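PDB 5LS9: ferritin, putative from Archaeoglobus fulgidus, which probably stores iron inside a hollow cage of 24 subunits, here in a humanized form made for cell-targeted delivery. Local coordinates for residues R46-E51 / S161-T166; S31-I36 / E83-A88; E6-A11 / E108-E113. The protein carries 10 engineered substitutions. One frame throughout, in Å; residues are numbered along the deposited sequence.

How the contacts relate
All three contacts tie together parts of one ferritin subunit. Contacts 2 and 3 both join helix 6-35 to helix 85-112, at opposite ends of this antiparallel pair: their centres lie about 37 Å apart, on opposite sides of the chain's centre, and contact 2 is nested inside the loop closed by contact 3. Contact 1 lays the tail after helix 150-160 along helix 39-65, its centre about 17 Å from that of contact 2 and about 31 Å from that of contact 3. In contact 1 the side chain of Gln48 lies about 7 Å from the magnesium ion bound by Glu19, Glu52 and Gln129. Contacts 1 and 2 also touch a neighbouring subunit.

Contact 1: residues R46-E51 / S161-T166; sequences RVQWQE and SLRQFT
Arg163 reaches from the C-terminal tail across helix 39-65 with its chain fully extended from CG to NE, crossing Val47 obliquely and meeting Glu51 tip to tip. CG1 of Val47, anti to its backbone N (chi1 171°), lies over one face of the guanidinium, 3.5 Å from Arg163 NE. Gln48 bends at chi2, which brings its OE1 into the guanidinium plane at the edge; Arg163 NH1 donates to Gln48 OE1 over 3.1 Å, meeting the oxygen from above the amide plane and not along a lone pair, and NH2 adds a weak second bond. The salt bridge runs from Arg163 NH2 to Glu51 OE2 at 2.5 Å, the carboxylate turned 78° against the guanidinium. The other carboxylate oxygen, Glu51 OE1, lies 2.7 Å from Thr166 OG1. Further along, Gln50 CB rests against Phe165 CE1 at 3.5 Å. Trp44 makes a cation-pi contact with Arg163, so the guanidinium is gripped by charge, amide and aromatic partners together. Arg46 and Trp49, which do not touch the tail, meet a neighbouring subunit. An irregular tail clamped by an arginine onto helix 39-65 thus runs along the outside of the ferritin four-helix bundle.

Contact 2: residues S31-I36 / E83-A88; sequences SYFDSI and ESPLAA. Engineered in segment 83-88: Glu83 (natural residue Asp).
One face of the Phe33 ring is taken by its neighbour Tyr32, whose CD2 sits over the ring centre, while Pro85 CB meets the ring edge in its plane, 3.7 Å from Phe33 CE1. The Tyr32 ring is met at its edge by the backbone where Ser84 joins Pro85, and its OH comes within 3.4 Å of Ser84 CA. Ala88 CB approaches both rings obliquely, at 3.9 Å from Phe33 CZ and 4.1 Å from Tyr32 CE2. The two aromatics diverge at their first torsion: Tyr32 CG is anti to the backbone N (chi1 165°), Phe33 CG anti to the carbonyl carbon (chi1 -76°). Ser84 is the N-cap of helix 85-112, its OG accepting from Ala87 N over 3.1 Å in a nearly straight bond (170°). Phe33 also meets the ring of Phe41 and touches Met45, and Leu38 touches both Phe33 and Pro85. An alanine at Phe33 would probably loosen the seat of this helix start, since the edge contact with Pro85 and the touch on Ala88 would go. No hydrogen bond or salt bridge joins the two segments, so their hold on each other rests on apolar and van der Waals contact.

Contact 3: residues E6-A11 / E108-E113; sequences EKMVEA and EMAMQE
Met8 starts with CG anti to its backbone N (chi1 -164°), then bends at chi2 and chi3, which carries its methyl group onto the opposing helix. Met109 also has CG anti to N (chi1 -172°) but stays extended through chi2 and turns only at chi3, so the two thioethers slide past each other in opposite directions with Met8 SD 4.0 Å from Met109 SD. The Met8 methyl comes to rest against Ala110, Met8 CE to Ala110 CA 3.6 Å, and against the flank of its partner, Met8 CE to Met109 CG 3.9 Å. Ala11 faces the same sulfur: its CB is 4.2 Å from Met109 SD. Toward solvent, Lys7 lies across Glu113 at about a right angle; Lys7 NZ and Glu113 OE2 are 4.6 Å apart, which may give a weak attraction without contact, while Glu113 OE1 is hydrogen-bonded to Ser5. Tyr119 of helix 116-146 packs on Ala110 and Met111. The axes of the two segments run antiparallel, at 169°, and approach to 11.0 Å, a spacing bridged by the two methionine side chains. Such an apolar, near-antiparallel interface is characteristic of the ferritin four-helix bundle, here where helix 6-35 begins and helix 85-112 finishes.

Contact 1: residues R46-E51 / S161-T166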
loop_
_atom_site.group_PDB
_atom_site.type_symbol
_atom_site.label_atom_id
_atom_site.label_comp_id
_atom_site.label_asym_id
_atom_site.label_seq_id
_atom_site.Cartn_x
_atom_site.Cartn_y
_atom_site.Cartn_z
ATOM N N ARG F 46 -5.764 -28.198 -41.092
ATOM C CA ARG F 46 -4.386 -28.117 -40.583
ATOM C C ARG F 46 -4.330 -28.385 -39.081
ATOM O O ARG F 46 -3.429 -29.066 -38.596
ATOM C CB ARG F 46 -3.769 -26.735 -40.863
ATOM C CG ARG F 46 -3.484 -26.427 -42.330
ATOM C CD ARG F 46 -2.149 -26.993 -42.792
ATOM N NE ARG F 46 -1.012 -26.200 -42.316
ATOM C CZ ARG F 46 -0.571 -25.069 -42.875
ATOM N NH1 ARG F 46 -1.161 -24.554 -43.955
ATOM N NH2 ARG F 46 0.476 -24.440 -42.340
ATOM N N VAL F 47 -5.287 -27.830 -38.344
ATOM C CA VAL F 47 -5.356 -28.053 -36.900
ATOM C C VAL F 47 -5.742 -29.510 -36.623
ATOM O O VAL F 47 -5.148 -30.172 -35.762
ATOM C CB VAL F 47 -6.339 -27.075 -36.215
ATOM C CG1 VAL F 47 -6.577 -27.464 -34.763
ATOM C CG2 VAL F 47 -5.811 -25.646 -36.284
ATOM N N GLN F 48 -6.726 -30.012 -37.364
ATOM C CA GLN F 48 -7.141 -31.404 -37.227
ATOM C C GLN F 48 -6.007 -32.358 -37.575
ATOM O O GLN F 48 -5.949 -33.464 -37.058
ATOM C CB GLN F 48 -8.328 -31.683 -38.138
ATOM C CG GLN F 48 -9.006 -33.011 -37.867
ATOM C CD GLN F 48 -9.797 -33.002 -36.577
ATOM O OE1 GLN F 48 -10.770 -32.259 -36.443
ATOM N NE2 GLN F 48 -9.392 -33.833 -35.622
ATOM N N TRP F 49 -5.139 -31.908 -38.484
ATOM C CA TRP F 49 -3.911 -32.612 -38.906
ATOM C C TRP F 49 -2.935 -32.728 -37.747
ATOM O O TRP F 49 -2.494 -33.827 -37.411
ATOM C CB TRP F 49 -3.292 -31.909 -40.158
ATOM C CG TRP F 49 -1.764 -31.671 -40.221
ATOM C CD1 TRP F 49 -1.109 -30.501 -39.944
ATOM C CD2 TRP F 49 -0.745 -32.601 -40.641
ATOM N NE1 TRP F 49 0.242 -30.651 -40.133
ATOM C CE2 TRP F 49 0.496 -31.927 -40.559
ATOM C CE3 TRP F 49 -0.759 -33.942 -41.058
ATOM C CZ2 TRP F 49 1.709 -32.542 -40.883
ATOM C CZ3 TRP F 49 0.451 -34.555 -41.385
ATOM C CH2 TRP F 49 1.667 -33.849 -41.294
ATOM N N GLN F 50 -2.624 -31.597 -37.124
ATOM C CA GLN F 50 -1.783 -31.591 -35.931
ATOM C C GLN F 50 -2.417 -32.437 -34.833
ATOM O O GLN F 50 -1.757 -33.297 -34.254
ATOM C CB GLN F 50 -1.583 -30.166 -35.415
ATOM C CG GLN F 50 -0.726 -29.285 -36.309
ATOM C CD GLN F 50 -1.030 -27.808 -36.128
ATOM O OE1 GLN F 50 -1.840 -27.237 -36.868
ATOM N NE2 GLN F 50 -0.401 -27.186 -35.133
ATOM N N GLU F 51 -3.698 -32.201 -34.562
ATOM C CA GLU F 51 -4.365 -32.848 -33.437
ATOM C C GLU F 51 -4.404 -34.369 -33.546
ATOM O O GLU F 51 -4.195 -35.066 -32.546
ATOM C CB GLU F 51 -5.774 -32.304 -33.268
ATOM C CG GLU F 51 -5.802 -30.935 -32.620
ATOM C CD GLU F 51 -7.195 -30.351 -32.582
ATOM O OE1 GLU F 51 -7.322 -29.160 -32.230
ATOM O OE2 GLU F 51 -8.159 -31.082 -32.908
ATOM N N SER F 161 -11.613 -20.275 -39.146
ATOM C CA SER F 161 -10.277 -19.661 -38.979
ATOM C C SER F 161 -9.815 -19.588 -37.524
ATOM O O SER F 161 -8.624 -19.683 -37.243
ATOM C CB SER F 161 -10.238 -18.230 -39.536
ATOM O OG SER F 161 -11.009 -18.087 -40.707
ATOM N N LEU F 162 -10.765 -19.421 -36.604
ATOM C CA LEU F 162 -10.458 -19.146 -35.198
ATOM C C LEU F 162 -10.173 -20.399 -34.355
ATOM O O LEU F 162 -9.977 -20.301 -33.144
ATOM C CB LEU F 162 -11.590 -18.322 -34.564
ATOM C CG LEU F 162 -11.818 -16.909 -35.134
ATOM C CD1 LEU F 162 -12.853 -16.891 -36.249
ATOM C CD2 LEU F 162 -12.260 -15.948 -34.043
ATOM N N ARG F 163 -10.141 -21.572 -34.976
ATOM C CA ARG F 163 -9.695 -22.772 -34.273
ATOM C C ARG F 163 -8.182 -22.701 -34.050
ATOM O O ARG F 163 -7.473 -22.041 -34.808
ATOM C CB ARG F 163 -10.050 -24.020 -35.068
ATOM C CG ARG F 163 -9.940 -25.298 -34.264
ATOM C CD ARG F 163 -10.059 -26.533 -35.138
ATOM N NE ARG F 163 -10.031 -27.748 -34.333
ATOM C CZ ARG F 163 -10.200 -28.979 -34.808
ATOM N NH1 ARG F 163 -10.402 -29.181 -36.103
ATOM N NH2 ARG F 163 -10.158 -30.016 -33.983
ATOM N N GLN F 164 -7.695 -23.359 -33.000
ATOM C CA GLN F 164 -6.256 -23.385 -32.703
ATOM C C GLN F 164 -5.783 -24.708 -32.077
ATOM O O GLN F 164 -6.585 -25.559 -31.692
ATOM C CB GLN F 164 -5.873 -22.195 -31.811
ATOM C CG GLN F 164 -5.631 -20.894 -32.575
ATOM C CD GLN F 164 -4.988 -19.802 -31.728
ATOM O OE1 GLN F 164 -4.423 -20.063 -30.657
ATOM N NE2 GLN F 164 -5.063 -18.566 -32.214
ATOM N N PHE F 165 -4.465 -24.856 -31.990
ATOM C CA PHE F 165 -3.810 -26.101 -31.594
ATOM C C PHE F 165 -4.034 -26.378 -30.111
ATOM O O PHE F 165 -3.745 -25.527 -29.279
ATOM C CB PHE F 165 -2.315 -25.970 -31.916
ATOM C CG PHE F 165 -1.512 -27.229 -31.729
ATOM C CD1 PHE F 165 -1.996 -28.467 -32.131
ATOM C CD2 PHE F 165 -0.231 -27.159 -31.196
ATOM C CE1 PHE F 165 -1.234 -29.611 -31.962
ATOM C CE2 PHE F 165 0.535 -28.301 -31.036
ATOM C CZ PHE F 165 0.033 -29.529 -31.416
ATOM N N THR F 166 -4.522 -27.575 -29.788
ATOM C CA THR F 166 -5.046 -27.886 -28.443
ATOM C C THR F 166 -4.046 -27.917 -27.261
ATOM O O THR F 166 -4.229 -27.172 -26.292
ATOM C CB THR F 166 -5.830 -29.218 -28.463
ATOM O OG1 THR F 166 -6.699 -29.242 -29.604
ATOM C CG2 THR F 166 -6.669 -29.400 -27.181
#

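Contact 2: residues S31-I36 / E83-A88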
loop_
_atom_site.group_PDB
_atom_site.type_symbol
_atom_site.label_atom_id
_atom_site.label_comp_id
_atom_site.label_asym_id
_atom_site.label_seq_id
_atom_site.Cartn_x
_atom_site.Cartn_y
_atom_site.Cartn_z
ATOM N N SER F 31 -5.059 -28.787 -48.381
ATOM C CA SER F 31 -4.602 -28.441 -49.719
ATOM C C SER F 31 -5.787 -28.249 -50.662
ATOM O O SER F 31 -5.810 -27.302 -51.454
ATOM C CB SER F 31 -3.681 -29.534 -50.253
ATOM O OG SER F 31 -4.381 -30.753 -50.382
ATOM N N TYR F 32 -6.762 -29.153 -50.571
ATOM C CA TYR F 32 -7.975 -29.066 -51.383
ATOM C C TYR F 32 -8.669 -27.717 -51.172
ATOM O O TYR F 32 -8.954 -27.000 -52.139
ATOM C CB TYR F 32 -8.918 -30.244 -51.080
ATOM C CG TYR F 32 -10.336 -30.066 -51.588
ATOM C CD1 TYR F 32 -10.624 -30.099 -52.952
ATOM C CD2 TYR F 32 -11.391 -29.870 -50.702
ATOM C CE1 TYR F 32 -11.923 -29.931 -53.415
ATOM C CE2 TYR F 32 -12.689 -29.701 -51.157
ATOM C CZ TYR F 32 -12.951 -29.733 -52.509
ATOM O OH TYR F 32 -14.241 -29.566 -52.940
ATOM N N PHE F 33 -8.905 -27.368 -49.907
ATOM C CA PHE F 33 -9.581 -26.113 -49.551
ATOM C C PHE F 33 -8.730 -24.887 -49.873
ATOM O O PHE F 33 -9.271 -23.802 -50.118
ATOM C CB PHE F 33 -9.966 -26.106 -48.065
ATOM C CG PHE F 33 -11.163 -26.956 -47.742
ATOM C CD1 PHE F 33 -12.438 -26.528 -48.074
ATOM C CD2 PHE F 33 -11.022 -28.171 -47.092
ATOM C CE1 PHE F 33 -13.548 -27.301 -47.774
ATOM C CE2 PHE F 33 -12.125 -28.952 -46.795
ATOM C CZ PHE F 33 -13.390 -28.518 -47.136
ATOM N N ASP F 34 -7.407 -25.070 -49.855
ATOM C CA ASP F 34 -6.440 -24.009 -50.209
ATOM C C ASP F 34 -6.530 -23.560 -51.675
ATOM O O ASP F 34 -6.473 -22.354 -51.963
ATOM C CB ASP F 34 -4.989 -24.458 -49.915
ATOM C CG ASP F 34 -4.410 -23.825 -48.655
ATOM O OD1 ASP F 34 -4.729 -22.648 -48.369
ATOM O OD2 ASP F 34 -3.614 -24.498 -47.961
ATOM N N SER F 35 -6.659 -24.535 -52.583
ATOM C CA SER F 35 -6.724 -24.261 -54.023
ATOM C C SER F 35 -8.006 -23.510 -54.399
ATOM O O SER F 35 -7.965 -22.608 -55.236
ATOM C CB SER F 35 -6.616 -25.553 -54.834
ATOM O OG SER F 35 -7.867 -26.203 -54.909
ATOM N N ILE F 36 -9.131 -23.873 -53.778
ATOM C CA ILE F 36 -10.417 -23.190 -54.026
ATOM C C ILE F 36 -10.659 -21.926 -53.163
ATOM O O ILE F 36 -11.773 -21.416 -53.109
ATOM C CB ILE F 36 -11.622 -24.169 -53.931
ATOM C CG1 ILE F 36 -11.793 -24.748 -52.514
ATOM C CG2 ILE F 36 -11.468 -25.285 -54.962
ATOM C CD1 ILE F 36 -13.097 -25.500 -52.305
ATOM N N GLU F 83 -15.992 -33.396 -54.617
ATOM C CA GLU F 83 -17.007 -32.627 -55.340
ATOM C C GLU F 83 -17.191 -31.229 -54.773
ATOM O O GLU F 83 -17.284 -30.260 -55.526
ATOM C CB GLU F 83 -18.358 -33.350 -55.281
ATOM C CG GLU F 83 -18.447 -34.606 -56.134
ATOM C CD GLU F 83 -18.884 -34.322 -57.564
ATOM O OE1 GLU F 83 -20.041 -33.885 -57.776
ATOM O OE2 GLU F 83 -18.069 -34.550 -58.478
ATOM N N SER F 84 -17.251 -31.144 -53.443
ATOM C CA SER F 84 -17.623 -29.914 -52.738
ATOM C C SER F 84 -17.186 -29.917 -51.267
ATOM O O SER F 84 -17.003 -30.982 -50.665
ATOM C CB SER F 84 -19.141 -29.736 -52.783
ATOM O OG SER F 84 -19.795 -30.830 -52.151
ATOM N N PRO F 85 -17.043 -28.716 -50.676
ATOM C CA PRO F 85 -16.831 -28.611 -49.234
ATOM C C PRO F 85 -17.798 -29.482 -48.414
ATOM O O PRO F 85 -17.412 -30.025 -47.375
ATOM C CB PRO F 85 -17.077 -27.128 -48.967
ATOM C CG PRO F 85 -16.621 -26.459 -50.218
ATOM C CD PRO F 85 -17.001 -27.395 -51.332
ATOM N N LEU F 86 -19.037 -29.613 -48.888
ATOM C CA LEU F 86 -20.035 -30.465 -48.244
ATOM C C LEU F 86 -19.673 -31.951 -48.333
ATOM O O LEU F 86 -19.656 -32.650 -47.314
ATOM C CB LEU F 86 -21.407 -30.210 -48.863
ATOM C CG LEU F 86 -22.586 -31.069 -48.405
ATOM C CD1 LEU F 86 -22.666 -31.241 -46.889
ATOM C CD2 LEU F 86 -23.868 -30.454 -48.941
ATOM N N ALA F 87 -19.384 -32.425 -49.546
ATOM C CA ALA F 87 -18.959 -33.820 -49.760
ATOM C C ALA F 87 -17.640 -34.127 -49.041
ATOM O O ALA F 87 -17.450 -35.224 -48.509
ATOM C CB ALA F 87 -18.824 -34.112 -51.248
ATOM N N ALA F 88 -16.736 -33.149 -49.038
ATOM C CA ALA F 88 -15.480 -33.244 -48.304
ATOM C C ALA F 88 -15.746 -33.584 -46.852
ATOM O O ALA F 88 -15.205 -34.559 -46.339
ATOM C CB ALA F 88 -14.710 -31.934 -48.396
#

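Contact 3: residues E6-A11 / E108-E113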
loop_
_atom_site.group_PDB
_atom_site.type_symbol
_atom_site.label_atom_id
_atom_site.label_comp_id
_atom_site.label_asym_id
_atom_site.label_seq_id
_atom_site.Cartn_x
_atom_site.Cartn_y
_atom_site.Cartn_z
ATOM N N GLU F 6 1.152 -59.401 -26.923
ATOM C CA GLU F 6 1.704 -59.113 -28.256
ATOM C C GLU F 6 0.647 -58.779 -29.324
ATOM O O GLU F 6 0.927 -58.080 -30.305
ATOM C CB GLU F 6 2.552 -60.302 -28.730
ATOM C CG GLU F 6 3.876 -60.459 -27.993
ATOM C CD GLU F 6 4.851 -59.313 -28.256
ATOM O OE1 GLU F 6 4.708 -58.619 -29.291
ATOM O OE2 GLU F 6 5.766 -59.100 -27.430
ATOM N N LYS F 7 -0.559 -59.303 -29.135
ATOM C CA LYS F 7 -1.682 -59.023 -30.023
ATOM C C LYS F 7 -2.102 -57.555 -29.879
ATOM O O LYS F 7 -2.501 -56.912 -30.857
ATOM C CB LYS F 7 -2.851 -59.959 -29.685
ATOM C CG LYS F 7 -3.923 -60.054 -30.753
ATOM C CD LYS F 7 -4.886 -61.186 -30.444
ATOM C CE LYS F 7 -5.964 -61.333 -31.506
ATOM N NZ LYS F 7 -7.060 -60.347 -31.323
ATOM N N MET F 8 -1.995 -57.035 -28.652
ATOM C CA MET F 8 -2.339 -55.643 -28.354
ATOM C C MET F 8 -1.304 -54.672 -28.917
ATOM O O MET F 8 -1.658 -53.618 -29.439
ATOM C CB MET F 8 -2.483 -55.434 -26.840
ATOM C CG MET F 8 -3.194 -54.148 -26.451
ATOM S SD MET F 8 -4.732 -53.884 -27.356
ATOM C CE MET F 8 -5.919 -54.384 -26.118
ATOM N N VAL F 9 -0.030 -55.034 -28.811
ATOM C CA VAL F 9 1.060 -54.255 -29.413
ATOM C C VAL F 9 0.833 -54.055 -30.921
ATOM O O VAL F 9 0.933 -52.935 -31.438
ATOM C CB VAL F 9 2.424 -54.940 -29.172
ATOM C CG1 VAL F 9 3.530 -54.274 -29.982
ATOM C CG2 VAL F 9 2.778 -54.925 -27.690
ATOM N N GLU F 10 0.520 -55.151 -31.614
ATOM C CA GLU F 10 0.237 -55.128 -33.059
ATOM C C GLU F 10 -1.016 -54.300 -33.403
ATOM O O GLU F 10 -0.997 -53.483 -34.328
ATOM C CB GLU F 10 0.109 -56.570 -33.585
ATOM C CG GLU F 10 -0.369 -56.729 -35.033
ATOM C CD GLU F 10 0.381 -55.863 -36.038
ATOM O OE1 GLU F 10 -0.293 -55.229 -36.886
ATOM O OE2 GLU F 10 1.633 -55.809 -35.980
ATOM N N ALA F 11 -2.094 -54.512 -32.654
ATOM C CA ALA F 11 -3.352 -53.795 -32.881
ATOM C C ALA F 11 -3.206 -52.282 -32.698
ATOM O O ALA F 11 -3.872 -51.508 -33.387
ATOM C CB ALA F 11 -4.443 -54.335 -31.961
ATOM N N GLU F 108 -13.008 -53.332 -26.312
ATOM C CA GLU F 108 -13.484 -54.692 -26.009
ATOM C C GLU F 108 -12.351 -55.716 -25.875
ATOM O O GLU F 108 -12.392 -56.579 -24.995
ATOM C CB GLU F 108 -14.472 -55.175 -27.078
ATOM C CG GLU F 108 -15.909 -54.718 -26.851
ATOM C CD GLU F 108 -16.619 -55.535 -25.786
ATOM O OE1 GLU F 108 -17.865 -55.498 -25.744
ATOM O OE2 GLU F 108 -15.934 -56.220 -24.991
ATOM N N MET F 109 -11.355 -55.617 -26.758
ATOM C CA MET F 109 -10.181 -56.498 -26.736
ATOM C C MET F 109 -9.447 -56.404 -25.412
ATOM O O MET F 109 -9.099 -57.415 -24.802
ATOM C CB MET F 109 -9.215 -56.122 -27.864
ATOM C CG MET F 109 -8.048 -57.084 -28.055
ATOM S SD MET F 109 -6.958 -56.542 -29.384
ATOM C CE MET F 109 -8.076 -56.482 -30.786
ATOM N N ALA F 110 -9.206 -55.172 -24.984
ATOM C CA ALA F 110 -8.502 -54.906 -23.737
ATOM C C ALA F 110 -9.123 -55.670 -22.575
ATOM O O ALA F 110 -8.409 -56.163 -21.710
ATOM C CB ALA F 110 -8.498 -53.410 -23.448
ATOM N N MET F 111 -10.451 -55.778 -22.580
ATOM C CA MET F 111 -11.196 -56.408 -21.484
ATOM C C MET F 111 -11.194 -57.928 -21.569
ATOM O O MET F 111 -11.175 -58.593 -20.536
ATOM C CB MET F 111 -12.639 -55.898 -21.459
ATOM C CG MET F 111 -12.733 -54.385 -21.321
ATOM S SD MET F 111 -12.495 -53.751 -19.652
ATOM C CE MET F 111 -14.210 -53.712 -19.130
ATOM N N GLN F 112 -11.218 -58.473 -22.788
ATOM C CA GLN F 112 -11.092 -59.930 -22.997
ATOM C C GLN F 112 -9.729 -60.472 -22.546
ATOM O O GLN F 112 -9.618 -61.612 -22.081
ATOM C CB GLN F 112 -11.293 -60.293 -24.473
ATOM C CG GLN F 112 -12.710 -60.104 -24.999
ATOM C CD GLN F 112 -12.977 -60.813 -26.323
ATOM O OE1 GLN F 112 -14.128 -61.098 -26.647
ATOM N NE2 GLN F 112 -11.925 -61.098 -27.094
ATOM N N GLU F 113 -8.696 -59.648 -22.709
ATOM C CA GLU F 113 -7.347 -59.979 -22.266
ATOM C C GLU F 113 -7.087 -59.456 -20.856
ATOM O O GLU F 113 -5.983 -59.607 -20.329
ATOM C CB GLU F 113 -6.337 -59.399 -23.257
ATOM C CG GLU F 113 -6.518 -59.976 -24.660
ATOM C CD GLU F 113 -5.735 -59.256 -25.740
ATOM O OE1 GLU F 113 -4.726 -58.584 -25.423
ATOM O OE2 GLU F 113 -6.146 -59.384 -26.913
#